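Local coordinates for protein lombricine kinase (Urechis caupo, PDB 3JQ3) that catalyses, as an ATP:guanido phosphotransferase (phosphagen kinase), the reversible transfer of a phosphoryl group between ATP and the guanidino group of lombricine, at residues A[276-281]-A[323-328]; A[222-227]-A[238-243]; A[112-117]-A[283-288]. All coordinates share one frame; numbering follows the deposited sequence. Where two conformers were deposited one is given.

Contact 1. Residues A[276-281]-A[323-328]. With ADP (adenosine-5'-diphosphate), chain B.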
loop_
_atom_site.group_PDB
_atom_site.type_symbol
_atom_site.label_atom_id
_atom_site.label_comp_id
_atom_site.label_asym_id
_atom_site.label_seq_id
_atom_site.Cartn_x
_atom_site.Cartn_y
_atom_site.Cartn_z
ATOM N N THR A 276 11.347 -14.344 21.932
ATOM C CA THR A 276 10.155 -14.721 22.677
ATOM C C THR A 276 8.905 -14.075 22.088
ATOM O O THR A 276 7.785 -14.538 22.319
ATOM C CB THR A 276 10.269 -14.294 24.149
ATOM O OG1 THR A 276 10.405 -12.869 24.220
ATOM C CG2 THR A 276 11.473 -14.945 24.800
ATOM N N GLY A 277 9.103 -12.999 21.331
ATOM C CA GLY A 277 8.000 -12.207 20.818
ATOM C C GLY A 277 7.048 -11.852 21.940
ATOM O O GLY A 277 5.900 -11.474 21.705
ATOM N N LEU A 278 7.539 -11.963 23.170
ATOM C CA LEU A 278 6.687 -11.862 24.344
ATOM C C LEU A 278 6.674 -10.472 24.966
ATOM O O LEU A 278 7.723 -9.912 25.288
ATOM C CB LEU A 278 7.103 -12.906 25.385
ATOM C CG LEU A 278 6.348 -12.917 26.716
ATOM C CD1 LEU A 278 6.114 -14.342 27.186
ATOM C CD2 LEU A 278 7.087 -12.104 27.776
ATOM N N ARG A 279 5.476 -9.922 25.133
ATOM C CA ARG A 279 5.305 -8.686 25.883
ATOM C C ARG A 279 4.362 -8.921 27.055
ATOM O O ARG A 279 3.146 -9.009 26.882
ATOM C CB ARG A 279 4.770 -7.560 24.999
ATOM C CG ARG A 279 4.906 -6.176 25.632
ATOM C CD ARG A 279 4.347 -5.077 24.730
ATOM N NE ARG A 279 2.937 -4.810 24.996
ATOM C CZ ARG A 279 2.503 -3.860 25.818
ATOM N NH1 ARG A 279 3.368 -3.083 26.451
ATOM N NH2 ARG A 279 1.204 -3.686 26.007
ATOM N N ALA A 280 4.938 -9.042 28.244
ATOM C CA ALA A 280 4.161 -9.164 29.463
ATOM C C ALA A 280 3.974 -7.774 30.038
ATOM O O ALA A 280 4.941 -7.039 30.220
ATOM C CB ALA A 280 4.876 -10.056 30.459
ATOM N N SER A 281 2.732 -7.412 30.327
ATOM C CA SER A 281 2.442 -6.079 30.829
ATOM C C SER A 281 1.427 -6.097 31.961
ATOM O O SER A 281 0.665 -7.051 32.126
ATOM C CB SER A 281 1.915 -5.197 29.702
ATOM O OG SER A 281 0.609 -5.599 29.331
ATOM N N ILE A 323 3.016 -0.982 31.901
ATOM C CA ILE A 323 4.425 -1.319 32.087
ATOM C C ILE A 323 4.691 -2.746 31.625
ATOM O O ILE A 323 3.934 -3.657 31.952
ATOM C CB ILE A 323 4.856 -1.191 33.562
ATOM C CG1 ILE A 323 4.361 0.124 34.166
ATOM C CG2 ILE A 323 6.365 -1.289 33.679
ATOM C CD1 ILE A 323 5.165 1.335 33.749
ATOM N N SER A 324 5.771 -2.939 30.873
ATOM C CA SER A 324 6.084 -4.249 30.309
ATOM C C SER A 324 7.585 -4.452 30.144
ATOM O O SER A 324 8.362 -3.507 30.263
ATOM C CB SER A 324 5.392 -4.419 28.955
ATOM O OG SER A 324 5.943 -3.539 27.990
ATOM N N ASN A 325 7.997 -5.688 29.874
ATOM C CA ASN A 325 9.397 -5.952 29.561
ATOM C C ASN A 325 9.791 -5.275 28.252
ATOM O O ASN A 325 9.049 -5.312 27.273
ATOM C CB ASN A 325 9.685 -7.453 29.501
ATOM C CG ASN A 325 8.788 -8.182 28.525
ATOM O OD1 ASN A 325 7.570 -8.213 28.691
ATOM N ND2 ASN A 325 9.386 -8.787 27.505
ATOM N N ALA A 326 10.958 -4.646 28.242
ATOM C CA ALA A 326 11.391 -3.887 27.077
ATOM C C ALA A 326 11.967 -4.783 25.989
ATOM O O ALA A 326 11.729 -4.557 24.805
ATOM C CB ALA A 326 12.402 -2.820 27.482
ATOM N N ALA A 327 12.718 -5.802 26.391
ATOM C CA ALA A 327 13.407 -6.664 25.433
ATOM C C ALA A 327 12.546 -7.837 24.969
ATOM O O ALA A 327 11.483 -8.103 25.530
ATOM C CB ALA A 327 14.720 -7.165 26.018
ATOM N N ARG A 328 13.016 -8.528 23.935
ATOM C CA ARG A 328 12.336 -9.710 23.415
ATOM C C ARG A 328 13.315 -10.874 23.290
ATOM O O ARG A 328 12.916 -12.037 23.318
ATOM C CB ARG A 328 11.709 -9.417 22.052
ATOM C CG ARG A 328 10.756 -8.235 22.032
ATOM C CD ARG A 328 9.450 -8.549 22.744
ATOM N NE ARG A 328 8.528 -7.415 22.707
ATOM C CZ ARG A 328 8.398 -6.521 23.682
ATOM N NH1 ARG A 328 9.127 -6.627 24.785
ATOM N NH2 ARG A 328 7.534 -5.521 23.558
HETATM P PB ADP B . 0.764 -4.891 21.855
HETATM O O1B ADP B . 0.906 -4.370 20.445
HETATM O O2B ADP B . -0.553 -5.564 22.151
HETATM O O3B ADP B . 1.968 -5.653 22.350
HETATM P PA ADP B . -0.128 -2.262 22.417
HETATM O O1A ADP B . -0.412 -2.249 20.933
HETATM O O2A ADP B . 0.551 -1.080 23.069
HETATM O O3A ADP B . 0.748 -3.569 22.775
HETATM O "O5'" ADP B . -1.511 -2.499 23.206
HETATM C "C5'" ADP B . -2.631 -3.144 22.601
HETATM C "C4'" ADP B . -3.815 -3.045 23.555
HETATM O "O4'" ADP B . -3.635 -3.922 24.672
HETATM C "C3'" ADP B . -3.958 -1.636 24.112
HETATM O "O3'" ADP B . -5.211 -1.078 23.703
HETATM C "C2'" ADP B . -3.941 -1.780 25.621
HETATM O "O2'" ADP B . -5.054 -1.093 26.199
HETATM C "C1'" ADP B . -4.048 -3.272 25.877
HETATM N N9 ADP B . -3.202 -3.685 27.028
HETATM C C8 ADP B . -1.857 -3.727 27.057
HETATM N N7 ADP B . -1.407 -4.151 28.269
HETATM C C5 ADP B . -2.482 -4.391 29.043
HETATM C C6 ADP B . -2.721 -4.862 30.429
HETATM N N6 ADP B . -1.698 -5.171 31.262
HETATM N N1 ADP B . -4.003 -4.972 30.836
HETATM C C2 ADP B . -5.036 -4.669 30.025
HETATM N N3 ADP B . -4.892 -4.239 28.759
HETATM C C4 ADP B . -3.661 -4.081 28.219
#
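Asn325 grips the backbone on both flanks of Arg279. Its OD1 takes the N-H of Ala280 in the carbonyl plane (OD1 to N 2.8 Å), while its ND2 donates nearly straight to Leu278 O (3.0 Å, 167°). With chi1 at 56°, CG sits between the residue's own N and carbonyl carbon, which turns the amide across to the 278-280 backbone. Next along, Ser281 and Ser324 form a buried non-hydrogen-bonded antiparallel pair and press CB against CB at 3.6 Å. The looser side is the turn 326-328, partly exposed, where Ala326 and Ala327 point away; there Arg328 O still accepts from both N and OG1 of buried Thr276 (OG1 to O 2.8 Å). The Arg328 side chain runs alongside Arg279, its NH2 3.4 Å from Arg279 CG, with Arg279 CB over one guanidinium face. Arg279 itself is salt-bridged to Asp322 and bonds weakly through NE to the beta-phosphate, whereas Ser281 OG donates to adenine N7 of ADP at 2.7 Å. Such neighbouring strands, carrying arginine and serine toward the nucleotide, belong to the antiparallel sheet that lines the ADP site, as in other phosphagen kinases.

Contact 2. Residues A[222-227]-A[238-243]. With ADP (adenosine-5'-diphosphate), chain B.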
loop_
_atom_site.group_PDB
_atom_site.type_symbol
_atom_site.label_atom_id
_atom_site.label_comp_id
_atom_site.label_asym_id
_atom_site.label_seq_id
_atom_site.Cartn_x
_atom_site.Cartn_y
_atom_site.Cartn_z
ATOM N N MET A 222 -0.438 -16.217 13.875
ATOM C CA MET A 222 -1.186 -16.330 15.121
ATOM C C MET A 222 -0.682 -15.344 16.173
ATOM O O MET A 222 0.505 -15.316 16.498
ATOM C CB MET A 222 -1.115 -17.761 15.662
ATOM C CG MET A 222 -2.080 -18.038 16.807
ATOM S SD MET A 222 -2.230 -19.789 17.210
ATOM C CE MET A 222 -0.595 -20.121 17.862
ATOM N N ARG A 223 -1.596 -14.528 16.691
ATOM C CA ARG A 223 -1.298 -13.643 17.808
ATOM C C ARG A 223 -1.995 -14.191 19.046
ATOM O O ARG A 223 -3.212 -14.357 19.057
ATOM C CB ARG A 223 -1.775 -12.220 17.522
ATOM C CG ARG A 223 -1.633 -11.270 18.709
ATOM C CD ARG A 223 -0.301 -10.530 18.704
ATOM N NE ARG A 223 -0.404 -9.224 18.056
ATOM C CZ ARG A 223 -0.598 -8.077 18.704
ATOM N NH1 ARG A 223 -0.705 -8.069 20.027
ATOM N NH2 ARG A 223 -0.682 -6.936 18.031
ATOM N N VAL A 224 -1.219 -14.482 20.084
ATOM C CA VAL A 224 -1.765 -15.085 21.295
ATOM C C VAL A 224 -1.759 -14.096 22.454
ATOM O O VAL A 224 -0.757 -13.431 22.713
ATOM C CB VAL A 224 -0.985 -16.352 21.697
ATOM C CG1 VAL A 224 -1.636 -17.014 22.899
ATOM C CG2 VAL A 224 -0.912 -17.321 20.526
ATOM N N ILE A 225 -2.885 -14.003 23.150
ATOM C CA ILE A 225 -3.022 -13.045 24.241
ATOM C C ILE A 225 -3.717 -13.664 25.447
ATOM O O ILE A 225 -4.853 -14.117 25.350
ATOM C CB ILE A 225 -3.822 -11.805 23.796
ATOM C CG1 ILE A 225 -3.164 -11.159 22.574
ATOM C CG2 ILE A 225 -3.939 -10.812 24.940
ATOM C CD1 ILE A 225 -4.034 -10.149 21.866
ATOM N N SER A 226 -3.021 -13.682 26.579
ATOM C CA SER A 226 -3.595 -14.137 27.839
ATOM C C SER A 226 -3.772 -12.924 28.738
ATOM O O SER A 226 -2.888 -12.072 28.803
ATOM C CB SER A 226 -2.672 -15.160 28.508
ATOM O OG SER A 226 -3.199 -15.604 29.748
ATOM N N MET A 227 -4.905 -12.840 29.430
ATOM C CA MET A 227 -5.192 -11.666 30.248
ATOM C C MET A 227 -6.164 -11.938 31.395
ATOM O O MET A 227 -7.044 -12.792 31.295
ATOM C CB MET A 227 -5.742 -10.542 29.371
ATOM C CG MET A 227 -7.053 -10.902 28.703
ATOM S SD MET A 227 -7.301 -10.099 27.110
ATOM C CE MET A 227 -8.480 -11.231 26.379
ATOM N N GLU A 238 0.397 -18.998 33.303
ATOM C CA GLU A 238 0.034 -20.412 33.319
ATOM C C GLU A 238 -0.940 -20.748 32.191
ATOM O O GLU A 238 -0.806 -21.778 31.535
ATOM C CB GLU A 238 -0.562 -20.799 34.675
ATOM C CG GLU A 238 -0.763 -22.296 34.870
ATOM C CD GLU A 238 -2.059 -22.804 34.268
ATOM O OE1 GLU A 238 -2.989 -21.991 34.079
ATOM O OE2 GLU A 238 -2.149 -24.019 33.990
ATOM N N ARG A 239 -1.922 -19.880 31.973
ATOM C CA ARG A 239 -2.893 -20.084 30.905
ATOM C C ARG A 239 -2.233 -19.848 29.552
ATOM O O ARG A 239 -2.513 -20.547 28.580
ATOM C CB ARG A 239 -4.088 -19.146 31.083
ATOM C CG ARG A 239 -5.232 -19.400 30.115
ATOM C CD ARG A 239 -6.410 -18.477 30.396
ATOM N NE ARG A 239 -6.004 -17.076 30.424
ATOM C CZ ARG A 239 -5.879 -16.355 31.533
ATOM N NH1 ARG A 239 -6.144 -16.899 32.712
ATOM N NH2 ARG A 239 -5.498 -15.089 31.461
ATOM N N PHE A 240 -1.351 -18.857 29.511
ATOM C CA PHE A 240 -0.605 -18.499 28.313
ATOM C C PHE A 240 0.171 -19.702 27.775
ATOM O O PHE A 240 0.008 -20.087 26.616
ATOM C CB PHE A 240 0.340 -17.343 28.647
ATOM C CG PHE A 240 1.265 -16.953 27.528
ATOM C CD1 PHE A 240 0.812 -16.179 26.470
ATOM C CD2 PHE A 240 2.603 -17.328 27.555
ATOM C CE1 PHE A 240 1.666 -15.807 25.447
ATOM C CE2 PHE A 240 3.464 -16.956 26.536
ATOM C CZ PHE A 240 2.995 -16.195 25.480
ATOM N N GLY A 241 1.001 -20.299 28.625
ATOM C CA GLY A 241 1.810 -21.441 28.230
ATOM C C GLY A 241 0.999 -22.697 27.969
ATOM O O GLY A 241 1.303 -23.468 27.059
ATOM N N ARG A 242 -0.037 -22.906 28.775
ATOM C CA ARG A 242 -0.913 -24.058 28.608
ATOM C C ARG A 242 -1.687 -23.958 27.295
ATOM O O ARG A 242 -2.028 -24.972 26.686
ATOM C CB ARG A 242 -1.874 -24.172 29.794
ATOM C CG ARG A 242 -2.834 -25.348 29.718
ATOM C CD ARG A 242 -3.492 -25.606 31.066
ATOM N NE ARG A 242 -3.929 -24.368 31.705
ATOM C CZ ARG A 242 -5.095 -23.774 31.467
ATOM N NH1 ARG A 242 -5.947 -24.308 30.604
ATOM N NH2 ARG A 242 -5.408 -22.649 32.094
ATOM N N GLY A 243 -1.954 -22.730 26.863
ATOM C CA GLY A 243 -2.663 -22.496 25.619
ATOM C C GLY A 243 -1.787 -22.768 24.414
ATOM O O GLY A 243 -2.185 -23.472 23.488
HETATM P PB ADP B . 0.764 -4.891 21.855
HETATM O O1B ADP B . 0.906 -4.370 20.445
HETATM O O2B ADP B . -0.553 -5.564 22.151
HETATM O O3B ADP B . 1.968 -5.653 22.350
HETATM P PA ADP B . -0.128 -2.262 22.417
HETATM O O1A ADP B . -0.412 -2.249 20.933
HETATM O O2A ADP B . 0.551 -1.080 23.069
HETATM O O3A ADP B . 0.748 -3.569 22.775
HETATM O "O5'" ADP B . -1.511 -2.499 23.206
HETATM C "C5'" ADP B . -2.631 -3.144 22.601
HETATM C "C4'" ADP B . -3.815 -3.045 23.555
HETATM O "O4'" ADP B . -3.635 -3.922 24.672
HETATM C "C3'" ADP B . -3.958 -1.636 24.112
HETATM O "O3'" ADP B . -5.211 -1.078 23.703
HETATM C "C2'" ADP B . -3.941 -1.780 25.621
HETATM O "O2'" ADP B . -5.054 -1.093 26.199
HETATM C "C1'" ADP B . -4.048 -3.272 25.877
HETATM N N9 ADP B . -3.202 -3.685 27.028
HETATM C C8 ADP B . -1.857 -3.727 27.057
HETATM N N7 ADP B . -1.407 -4.151 28.269
HETATM C C5 ADP B . -2.482 -4.391 29.043
HETATM C C6 ADP B . -2.721 -4.862 30.429
HETATM N N6 ADP B . -1.698 -5.171 31.262
HETATM N N1 ADP B . -4.003 -4.972 30.836
HETATM C C2 ADP B . -5.036 -4.669 30.025
HETATM N N3 ADP B . -4.892 -4.239 28.759
HETATM C C4 ADP B . -3.661 -4.081 28.219
#
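Phe240 reaches from the helix onto the strand and can be followed atom by atom. Its CB rests on Ser226 CB at 3.7 Å, close to where the two backbones come nearest. CG lies anti to the backbone N (chi1 175°), which sends the ring out from the helix toward Val224 and Leu278. CD1 is next, 4.2 Å from Ser226 CB, which meets the ring at its edge, near the ring plane. CE1 comes to 4.3 Å from Val224 CG1, a looser apolar touch. On the far side, CE2 packs against Leu278 CD1 at 3.8 Å, with CZ little farther off, and the side chain also touches Ile118 and Thr120 of strand 113-122. The phenyl group lies between helix 233-252 and the large antiparallel sheet of the catalytic domain; after a short connection the helix runs back, the axes of the two short segments at 149° to each other. Beside Phe240, Arg239 brings its guanidinium, in the conformer given, to the Ser226 hydroxyl and the Met227 backbone, with NH1 bonded to Gln228; this placement is less sure because a second conformer was modelled. Ser226 OG is bonded to Val236 O. Arg223 leaves the strand away from the helix: chi2 and chi3, both near 90°, bend its chain, and NH1 donates to ADP O2B at 3.3 Å, with that oxygen in the guanidinium plane.

Contact 3. Residues A[112-117]-A[283-288]. With ADP (adenosine-5'-diphosphate), chain B.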
loop_
_atom_site.group_PDB
_atom_site.type_symbol
_atom_site.label_atom_id
_atom_site.label_comp_id
_atom_site.label_asym_id
_atom_site.label_seq_id
_atom_site.Cartn_x
_atom_site.Cartn_y
_atom_site.Cartn_z
ATOM N N TYR A 112 -2.690 -1.564 43.258
ATOM C CA TYR A 112 -1.966 -0.782 42.267
ATOM C C TYR A 112 -2.055 -1.426 40.889
ATOM O O TYR A 112 -2.234 -0.737 39.884
ATOM C CB TYR A 112 -0.503 -0.622 42.690
ATOM C CG TYR A 112 -0.349 0.071 44.022
ATOM C CD1 TYR A 112 -0.467 -0.636 45.211
ATOM C CD2 TYR A 112 -0.103 1.435 44.091
ATOM C CE1 TYR A 112 -0.335 -0.005 46.430
ATOM C CE2 TYR A 112 0.030 2.074 45.307
ATOM C CZ TYR A 112 -0.090 1.350 46.474
ATOM O OH TYR A 112 0.037 1.985 47.686
ATOM N N VAL A 113 -1.929 -2.748 40.847
ATOM C CA VAL A 113 -2.009 -3.480 39.589
ATOM C C VAL A 113 -3.451 -3.864 39.277
ATOM O O VAL A 113 -4.060 -4.660 39.991
ATOM C CB VAL A 113 -1.125 -4.737 39.604
ATOM C CG1 VAL A 113 -1.414 -5.604 38.391
ATOM C CG2 VAL A 113 0.342 -4.343 39.648
ATOM N N LYS A 114 -3.982 -3.292 38.201
ATOM C CA LYS A 114 -5.390 -3.437 37.847
ATOM C C LYS A 114 -5.651 -4.622 36.918
ATOM O O LYS A 114 -6.727 -5.220 36.952
ATOM C CB LYS A 114 -5.900 -2.149 37.192
ATOM C CG LYS A 114 -5.598 -0.888 37.985
ATOM C CD LYS A 114 -6.151 -0.988 39.398
ATOM C CE LYS A 114 -5.799 0.238 40.224
ATOM N NZ LYS A 114 -6.257 0.095 41.637
ATOM N N SER A 115 -4.670 -4.954 36.085
ATOM C CA SER A 115 -4.824 -6.059 35.146
ATOM C C SER A 115 -3.478 -6.563 34.638
ATOM O O SER A 115 -2.473 -5.857 34.709
ATOM C CB SER A 115 -5.706 -5.641 33.966
ATOM O OG SER A 115 -5.144 -4.538 33.278
ATOM N N CYS A 116 -3.465 -7.788 34.127
ATOM C CA CYS A 116 -2.242 -8.381 33.604
ATOM C C CYS A 116 -2.457 -8.951 32.212
ATOM O O CYS A 116 -3.514 -9.503 31.911
ATOM C CB CYS A 116 -1.728 -9.469 34.547
ATOM S SG CYS A 116 -1.335 -8.871 36.200
ATOM N N ARG A 117 -1.443 -8.819 31.367
ATOM C CA ARG A 117 -1.550 -9.227 29.974
ATOM C C ARG A 117 -0.215 -9.770 29.475
ATOM O O ARG A 117 0.838 -9.202 29.751
ATOM C CB ARG A 117 -1.992 -8.032 29.125
ATOM C CG ARG A 117 -2.191 -8.326 27.649
ATOM C CD ARG A 117 -2.810 -7.122 26.948
ATOM N NE ARG A 117 -2.982 -7.336 25.514
ATOM C CZ ARG A 117 -2.058 -7.056 24.601
ATOM N NH1 ARG A 117 -2.302 -7.284 23.317
ATOM N NH2 ARG A 117 -0.887 -6.552 24.971
ATOM N N HIS A 283 -1.358 -3.157 34.031
ATOM C CA HIS A 283 -1.861 -1.812 34.234
ATOM C C HIS A 283 -1.647 -1.497 35.704
ATOM O O HIS A 283 -2.245 -2.131 36.571
ATOM C CB HIS A 283 -3.339 -1.718 33.862
ATOM C CG HIS A 283 -3.582 -1.574 32.392
ATOM N ND1 HIS A 283 -4.748 -1.051 31.875
ATOM C CD2 HIS A 283 -2.797 -1.866 31.328
ATOM C CE1 HIS A 283 -4.677 -1.040 30.557
ATOM N NE2 HIS A 283 -3.503 -1.531 30.198
ATOM N N VAL A 284 -0.769 -0.540 35.981
ATOM C CA VAL A 284 -0.414 -0.207 37.352
ATOM C C VAL A 284 -0.568 1.288 37.612
ATOM O O VAL A 284 -0.068 2.119 36.852
ATOM C CB VAL A 284 1.025 -0.662 37.687
ATOM C CG1 VAL A 284 1.990 -0.206 36.608
ATOM C CG2 VAL A 284 1.450 -0.143 39.052
ATOM N N GLN A 285 -1.268 1.623 38.690
ATOM C CA GLN A 285 -1.537 3.012 39.032
ATOM C C GLN A 285 -0.422 3.579 39.900
ATOM O O GLN A 285 -0.130 3.051 40.970
ATOM C CB GLN A 285 -2.879 3.118 39.754
ATOM C CG GLN A 285 -3.434 4.524 39.835
ATOM C CD GLN A 285 -4.890 4.540 40.246
ATOM O OE1 GLN A 285 -5.707 5.245 39.649
ATOM N NE2 GLN A 285 -5.228 3.754 41.263
ATOM N N LEU A 286 0.196 4.660 39.434
ATOM C CA LEU A 286 1.334 5.260 40.129
ATOM C C LEU A 286 1.156 6.767 40.290
ATOM O O LEU A 286 1.819 7.551 39.609
ATOM C CB LEU A 286 2.632 4.973 39.369
ATOM C CG LEU A 286 2.955 3.506 39.077
ATOM C CD1 LEU A 286 4.045 3.395 38.024
ATOM C CD2 LEU A 286 3.352 2.767 40.348
ATOM N N HIS A 287 0.268 7.168 41.194
ATOM C CA HIS A 287 -0.059 8.580 41.367
ATOM C C HIS A 287 1.159 9.455 41.652
ATOM O O HIS A 287 1.342 10.497 41.020
ATOM C CB HIS A 287 -1.095 8.765 42.476
ATOM C CG HIS A 287 -2.467 8.295 42.108
ATOM N ND1 HIS A 287 -3.220 8.898 41.123
ATOM C CD2 HIS A 287 -3.227 7.288 42.600
ATOM C CE1 HIS A 287 -4.384 8.280 41.022
ATOM N NE2 HIS A 287 -4.413 7.300 41.907
ATOM N N GLN A 288 1.984 9.035 42.607
ATOM C CA GLN A 288 3.109 9.852 43.055
ATOM C C GLN A 288 4.375 9.624 42.236
ATOM O O GLN A 288 5.060 10.574 41.859
ATOM C CB GLN A 288 3.394 9.610 44.540
ATOM C CG GLN A 288 2.177 9.760 45.441
ATOM C CD GLN A 288 1.460 11.085 45.245
ATOM O OE1 GLN A 288 2.069 12.084 44.864
ATOM N NE2 GLN A 288 0.157 11.096 45.506
HETATM P PB ADP B . 0.764 -4.891 21.855
HETATM O O1B ADP B . 0.906 -4.370 20.445
HETATM O O2B ADP B . -0.553 -5.564 22.151
HETATM O O3B ADP B . 1.968 -5.653 22.350
HETATM P PA ADP B . -0.128 -2.262 22.417
HETATM O O1A ADP B . -0.412 -2.249 20.933
HETATM O O2A ADP B . 0.551 -1.080 23.069
HETATM O O3A ADP B . 0.748 -3.569 22.775
HETATM O "O5'" ADP B . -1.511 -2.499 23.206
HETATM C "C5'" ADP B . -2.631 -3.144 22.601
HETATM C "C4'" ADP B . -3.815 -3.045 23.555
HETATM O "O4'" ADP B . -3.635 -3.922 24.672
HETATM C "C3'" ADP B . -3.958 -1.636 24.112
HETATM O "O3'" ADP B . -5.211 -1.078 23.703
HETATM C "C2'" ADP B . -3.941 -1.780 25.621
HETATM O "O2'" ADP B . -5.054 -1.093 26.199
HETATM C "C1'" ADP B . -4.048 -3.272 25.877
HETATM N N9 ADP B . -3.202 -3.685 27.028
HETATM C C8 ADP B . -1.857 -3.727 27.057
HETATM N N7 ADP B . -1.407 -4.151 28.269
HETATM C C5 ADP B . -2.482 -4.391 29.043
HETATM C C6 ADP B . -2.721 -4.862 30.429
HETATM N N6 ADP B . -1.698 -5.171 31.262
HETATM N N1 ADP B . -4.003 -4.972 30.836
HETATM C C2 ADP B . -5.036 -4.669 30.025
HETATM N N3 ADP B . -4.892 -4.239 28.759
HETATM C C4 ADP B . -3.661 -4.081 28.219
#
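Ser115 OG packs on His283 CB (3.4 Å) where strands 113-122 and 279-285, antiparallel neighbours in the sheet of the catalytic domain, pass along the N1 edge of the adenine. The strands are tied by Lys114 N to His283 O (2.6 Å), His283 N to Ser115 O, and Gln285 N to Tyr112 O. His283 has chi1 at -81°, so its imidazole swings beside the backbone N and lays one face over the base, with NE2 3.2 Å from ADP C4. Ser115 OG sits at chi1 59°, between its N and carbonyl carbon, and from there donates to ADP N1 (2.7 Å). On the other face of the sheet, Val113 CG2 touches Val284 CB, and Val284 CG2 reaches Tyr112 CB. The Tyr112 ring turns its edge to Gln285 O, while its OH is bonded to Glu355 of helix 333-355. Arg117 makes no contact with 283-288 but shares the nucleotide. Extended from CG to NE, it passes along the adenine on the side opposite His283, its CD 3.4 Å from ADP C4. A quarter turn at chi4 (-89°) then sets the guanidinium with ADP O4' over its centre, and NH1 donates to ADP O2B at 2.7 Å.

All three contacts reach the one large antiparallel sheet, and all touch ADP. Contacts 1 and 3 share strand 279-285, which lies between strands 320-325 and 113-122; strand 222-229 of contact 2 flanks 113-122 on its other side, so four consecutive strands are involved. The centres of contact 1 and contact 2 lie about 14 Å apart. Contact 3 is centred about 16 Å from contact 1 and about 21 Å from contact 2. Along the chain, 112-117 comes first, then both segments of contact 2, then 276-281, 283-288 and 323-328, so contacts 3 and 1 interlock. Residues far apart in sequence thereby converge on one nucleotide, contacts 1 and 3 at both base and beta-phosphate, contact 2 at the beta-phosphate.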